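Local coordinates for protein Na Glutathione S-transferase 2 (Necator americanus, PDB 2ON5) that binds glutathione and probably conjugates its thiol to electrophilic compounds, as a dimeric glutathione S-transferase of the human hookworm, at residues Q37-P40 with K41-E45; I67-Y70 with L71-F75. One frame throughout, in Å; residues are numbered along the deposited sequence.

Contact 1. Residues Q37-P40 with K41-E45; sequences QEWP and KHKDE. With GSH (glutathione), chain V; EDO (1,2-ethanediol), chain U.
E38 reaches across the first turn of this segment to the imidazole of H42, where NE2 donates to E38 OE1 over 2.8 Å in a nearly straight bond (170°). The carboxylate and the ring stand 49° apart, and the nitrogen arrives on the anti side of OE1, tilted out of the carboxylate plane; OE1 itself lies close to the ring plane, in line with the N-H. On the other side of the imidazole, H42 ND1 donates to E45 OE2 at 2.7 Å, so that two glutamates hold the ring from its edge and fix its rotation. This pairing would probably favour a protonated histidine. K41 CG sits above the rim of one imidazole face, near CD2, and a water links K41 NZ to E38 OE1.

With CG anti to the backbone N (chi1 156°), the W39 indole runs past H42 in the opposite sense and turns one face to K43, whose N lies above its rim; W39 CH2 is 3.7 Å from K43 CA. W39 NE1, at 3.0 Å, and K43 NZ, at 2.7 Å, both donate to O32 of the glycine carboxylate of glutathione, forming part of the G-site of the thioredoxin-like domain; K43 NZ also binds G49 O.

The segment lies in the loop between strands 30-34 and 53-56: H42 stacks on Y34 at the end of strand 30-34, while W39 meets F9 of strand 4-9 edge-to-face.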
# COMPACT_ATOMS: atom_id res chain seq x y z
N GLN A 37 21.10 -15.30 6.60
CA GLN A 37 22.44 -15.54 6.06
C GLN A 37 22.40 -15.85 4.55
O GLN A 37 23.28 -15.43 3.80
CB GLN A 37 23.12 -16.69 6.84
CG GLN A 37 24.57 -16.92 6.51
CD GLN A 37 25.34 -17.79 7.55
OE1 GLN A 37 26.05 -17.26 8.43
NE2 GLN A 37 25.20 -19.09 7.44
N GLU A 38 21.37 -16.58 4.11
CA GLU A 38 21.32 -17.08 2.73
C GLU A 38 20.72 -16.01 1.81
O GLU A 38 21.04 -15.94 0.62
CB GLU A 38 20.50 -18.37 2.68
CG GLU A 38 20.25 -18.97 1.27
CD GLU A 38 21.52 -19.44 0.58
OE1 GLU A 38 21.48 -19.59 -0.67
OE2 GLU A 38 22.53 -19.66 1.28
N TRP A 39 19.85 -15.19 2.38
CA TRP A 39 19.06 -14.24 1.57
C TRP A 39 19.84 -13.29 0.64
O TRP A 39 19.51 -13.20 -0.55
CB TRP A 39 18.01 -13.51 2.43
CG TRP A 39 17.58 -12.17 1.86
CD1 TRP A 39 17.81 -10.94 2.40
CD2 TRP A 39 16.91 -11.94 0.61
NE1 TRP A 39 17.30 -9.95 1.58
CE2 TRP A 39 16.74 -10.54 0.48
CE3 TRP A 39 16.41 -12.78 -0.40
CZ2 TRP A 39 16.10 -9.96 -0.62
CZ3 TRP A 39 15.77 -12.19 -1.50
CH2 TRP A 39 15.63 -10.79 -1.60
N PRO A 40 20.86 -12.56 1.16
CA PRO A 40 21.44 -11.45 0.37
C PRO A 40 21.91 -11.79 -1.03
O PRO A 40 21.75 -10.97 -1.93
CB PRO A 40 22.63 -10.98 1.22
CG PRO A 40 22.15 -11.28 2.65
CD PRO A 40 21.44 -12.61 2.52
N LYS A 41 22.47 -12.98 -1.22
CA LYS A 41 22.98 -13.36 -2.53
C LYS A 41 21.87 -13.56 -3.55
O LYS A 41 22.16 -13.67 -4.75
CB LYS A 41 23.81 -14.63 -2.45
CG LYS A 41 23.02 -15.88 -2.07
CD LYS A 41 23.97 -17.05 -1.82
CE LYS A 41 24.59 -17.53 -3.14
NZ LYS A 41 25.50 -18.68 -2.92
N HIS A 42 20.62 -13.63 -3.08
CA HIS A 42 19.46 -13.78 -3.97
C HIS A 42 18.72 -12.47 -4.27
O HIS A 42 17.76 -12.48 -5.03
CB HIS A 42 18.48 -14.80 -3.41
CG HIS A 42 19.09 -16.13 -3.15
ND1 HIS A 42 19.31 -17.05 -4.16
CD2 HIS A 42 19.59 -16.68 -2.02
CE1 HIS A 42 19.89 -18.13 -3.64
NE2 HIS A 42 20.06 -17.93 -2.35
N LYS A 43 19.17 -11.38 -3.67
CA LYS A 43 18.52 -10.06 -3.81
C LYS A 43 18.30 -9.67 -5.29
O LYS A 43 17.18 -9.30 -5.70
CB LYS A 43 19.39 -9.04 -3.07
CG LYS A 43 18.93 -7.63 -3.08
CD LYS A 43 19.72 -6.83 -2.01
CE LYS A 43 18.92 -5.60 -1.62
NZ LYS A 43 17.82 -5.93 -0.66
N ASP A 44 19.35 -9.78 -6.10
CA ASP A 44 19.29 -9.33 -7.50
C ASP A 44 18.33 -10.14 -8.38
O ASP A 44 18.04 -9.76 -9.53
CB ASP A 44 20.69 -9.31 -8.11
CG ASP A 44 21.53 -8.16 -7.57
OD1 ASP A 44 21.06 -7.36 -6.72
OD2 ASP A 44 22.69 -8.08 -8.00
N GLU A 45 17.86 -11.26 -7.86
CA GLU A 45 16.85 -12.09 -8.55
C GLU A 45 15.44 -11.47 -8.53
O GLU A 45 14.58 -11.85 -9.34
CB GLU A 45 16.77 -13.47 -7.88
CG GLU A 45 18.04 -14.29 -7.91
CD GLU A 45 17.90 -15.55 -7.10
OE1 GLU A 45 16.75 -15.97 -6.87
OE2 GLU A 45 18.93 -16.11 -6.67
N1 GSH V . 6.29 -2.96 0.78
CA1 GSH V . 6.94 -4.16 1.37
C1 GSH V . 6.09 -5.39 1.09
O11 GSH V . 4.96 -5.37 1.63
O12 GSH V . 6.43 -6.38 0.39
CB1 GSH V . 8.42 -4.28 1.00
CG1 GSH V . 9.02 -5.65 1.32
CD1 GSH V . 10.17 -5.61 2.33
OE1 GSH V . 10.41 -4.50 3.18
N2 GSH V . 10.90 -6.73 2.30
CA2 GSH V . 11.72 -7.29 3.37
C2 GSH V . 13.08 -7.67 2.82
O2 GSH V . 13.27 -8.00 1.46
CB2 GSH V . 11.03 -8.51 3.95
SG2 GSH V . 10.18 -8.27 5.54
N3 GSH V . 14.10 -7.64 3.68
CA3 GSH V . 15.46 -7.86 3.23
C3 GSH V . 16.04 -6.79 2.32
O31 GSH V . 15.44 -5.70 2.15
O32 GSH V . 17.14 -6.97 1.74
C1 EDO U . 14.20 -9.68 -11.97
O1 EDO U . 13.16 -9.46 -11.01
C2 EDO U . 15.53 -9.25 -11.36
O2 EDO U . 16.45 -10.34 -11.50
O HOH W 1 23.77 -14.58 0.89
O HOH W 2 23.37 -20.52 -2.14
O HOH W 3 22.02 -10.30 -5.21

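Contact 2. Residues I67-Y70 with L71-F75; sequences IARY and LSRKF
Successive main-chain bonds join I67-Y70 to L71-F75 within one helix: L71 N to I67 O, S72 N to A68 O, R73 N to R69 O and K74 N to Y70 O. S72 adds a side-chain bond, its OG donating to A68 O at 2.8 Å. Its chi1 of -69° sets the hydroxyl beside the backbone N, and OG and N reach the carbonyl oxygen from opposite faces of its plane, a double grip on one buried acceptor.

Among the apolar contacts, I67 and L71 lie side by side and point the same way, I67 CG2 to L71 CD1 3.8 Å, while the other methyl of L71, CD2, meets Y70 CD2 at 4.0 Å.

The polar ends are shared with other residues. K74 runs alongside the Y70 ring and bends so that NZ makes a weak bond of 3.3 Å to Y70 OH, which is itself bonded to E56 of strand 53-56. R69 bridges D89 of its own chain and D89 of the second subunit, and R73 bridges E85 of the second subunit.

Helix 64-75 packs against helix 16-25 (I18, I21, F22) and, through A68 and S72, against Y155 of helix 155-168, with L71 also against strand 4-9 and Y70 meeting F83 of the second subunit edge-to-face.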
# COMPACT_ATOMS: atom_id res chain seq x y z
N ILE A 67 0.66 -9.05 -4.09
CA ILE A 67 0.53 -10.50 -4.12
C ILE A 67 -0.75 -10.96 -3.42
O ILE A 67 -1.48 -11.80 -3.95
CB ILE A 67 1.76 -11.20 -3.46
CG1 ILE A 67 3.01 -10.91 -4.29
CG2 ILE A 67 1.49 -12.75 -3.37
CD1 ILE A 67 4.36 -11.13 -3.50
N ALA A 68 -1.01 -10.45 -2.21
CA ALA A 68 -2.19 -10.86 -1.47
C ALA A 68 -3.46 -10.57 -2.27
O ALA A 68 -4.36 -11.41 -2.34
CB ALA A 68 -2.27 -10.17 -0.08
N ARG A 69 -3.54 -9.37 -2.85
CA ARG A 69 -4.76 -8.94 -3.58
C ARG A 69 -4.96 -9.80 -4.85
O ARG A 69 -6.06 -10.24 -5.14
CB ARG A 69 -4.68 -7.47 -4.00
CG ARG A 69 -5.96 -6.90 -4.71
CD ARG A 69 -5.84 -5.38 -5.01
NE ARG A 69 -5.52 -4.69 -3.77
CZ ARG A 69 -4.32 -4.23 -3.42
NH1 ARG A 69 -3.28 -4.30 -4.25
NH2 ARG A 69 -4.16 -3.69 -2.23
N TYR A 70 -3.87 -9.99 -5.59
CA TYR A 70 -3.90 -10.82 -6.81
C TYR A 70 -4.49 -12.23 -6.56
O TYR A 70 -5.41 -12.68 -7.26
CB TYR A 70 -2.49 -10.93 -7.40
CG TYR A 70 -2.43 -11.87 -8.60
CD1 TYR A 70 -3.08 -11.53 -9.79
CD2 TYR A 70 -1.79 -13.11 -8.52
CE1 TYR A 70 -3.08 -12.37 -10.88
CE2 TYR A 70 -1.76 -13.99 -9.63
CZ TYR A 70 -2.43 -13.61 -10.80
OH TYR A 70 -2.44 -14.44 -11.90
N LEU A 71 -3.94 -12.94 -5.57
CA LEU A 71 -4.47 -14.25 -5.17
C LEU A 71 -5.87 -14.18 -4.54
O LEU A 71 -6.71 -15.06 -4.79
CB LEU A 71 -3.50 -14.98 -4.23
CG LEU A 71 -2.09 -15.18 -4.78
CD1 LEU A 71 -1.11 -15.53 -3.66
CD2 LEU A 71 -2.03 -16.18 -5.98
N SER A 72 -6.14 -13.13 -3.77
CA SER A 72 -7.46 -13.00 -3.17
C SER A 72 -8.52 -12.78 -4.26
O SER A 72 -9.60 -13.34 -4.19
CB SER A 72 -7.50 -11.87 -2.17
OG SER A 72 -6.71 -12.22 -1.06
N ARG A 73 -8.20 -11.96 -5.26
CA ARG A 73 -9.14 -11.80 -6.38
C ARG A 73 -9.39 -13.12 -7.10
O ARG A 73 -10.50 -13.40 -7.54
CB ARG A 73 -8.66 -10.75 -7.36
CG ARG A 73 -8.90 -9.33 -6.84
CD ARG A 73 -8.82 -8.21 -7.89
NE ARG A 73 -8.71 -8.67 -9.26
CZ ARG A 73 -8.43 -7.87 -10.31
NH1 ARG A 73 -8.23 -6.57 -10.12
NH2 ARG A 73 -8.29 -8.38 -11.53
N LYS A 74 -8.34 -13.91 -7.25
CA LYS A 74 -8.46 -15.20 -7.98
C LYS A 74 -9.29 -16.23 -7.18
O LYS A 74 -10.04 -17.05 -7.75
CB LYS A 74 -7.04 -15.74 -8.27
CG LYS A 74 -6.99 -16.99 -9.10
CD LYS A 74 -5.60 -17.55 -9.16
CE LYS A 74 -4.66 -16.59 -9.88
NZ LYS A 74 -4.84 -16.68 -11.34
N PHE A 75 -9.17 -16.18 -5.86
CA PHE A 75 -9.70 -17.27 -5.01
C PHE A 75 -10.90 -16.91 -4.16
O PHE A 75 -11.41 -17.76 -3.45
CB PHE A 75 -8.58 -17.83 -4.09
CG PHE A 75 -7.43 -18.48 -4.83
CD1 PHE A 75 -6.11 -18.23 -4.44
CD2 PHE A 75 -7.66 -19.32 -5.91
CE1 PHE A 75 -5.03 -18.84 -5.09
CE2 PHE A 75 -6.58 -19.93 -6.61
CZ PHE A 75 -5.27 -19.68 -6.20

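How the contacts relate
From the N terminus, strand 4-9, helix 16-25 and strand 30-34 come first, and contact 1 then forms a tight turn in the connection to strand 53-56. After the hairpin of strands 53-56 and 59-62, contact 2 occupies the later part of helix 64-75. Each joins adjoining segments, so neither closes a long loop; they follow in series, without nesting or crossing. The centres of contact 1 and contact 2 lie about 26 Å apart, and the two do not touch. Both belong to the thioredoxin-like N-terminal domain but serve different borders of it: contact 1 lies at the glutathione pocket, whereas contact 2 ties the domain to helix 155-168 and to the second subunit.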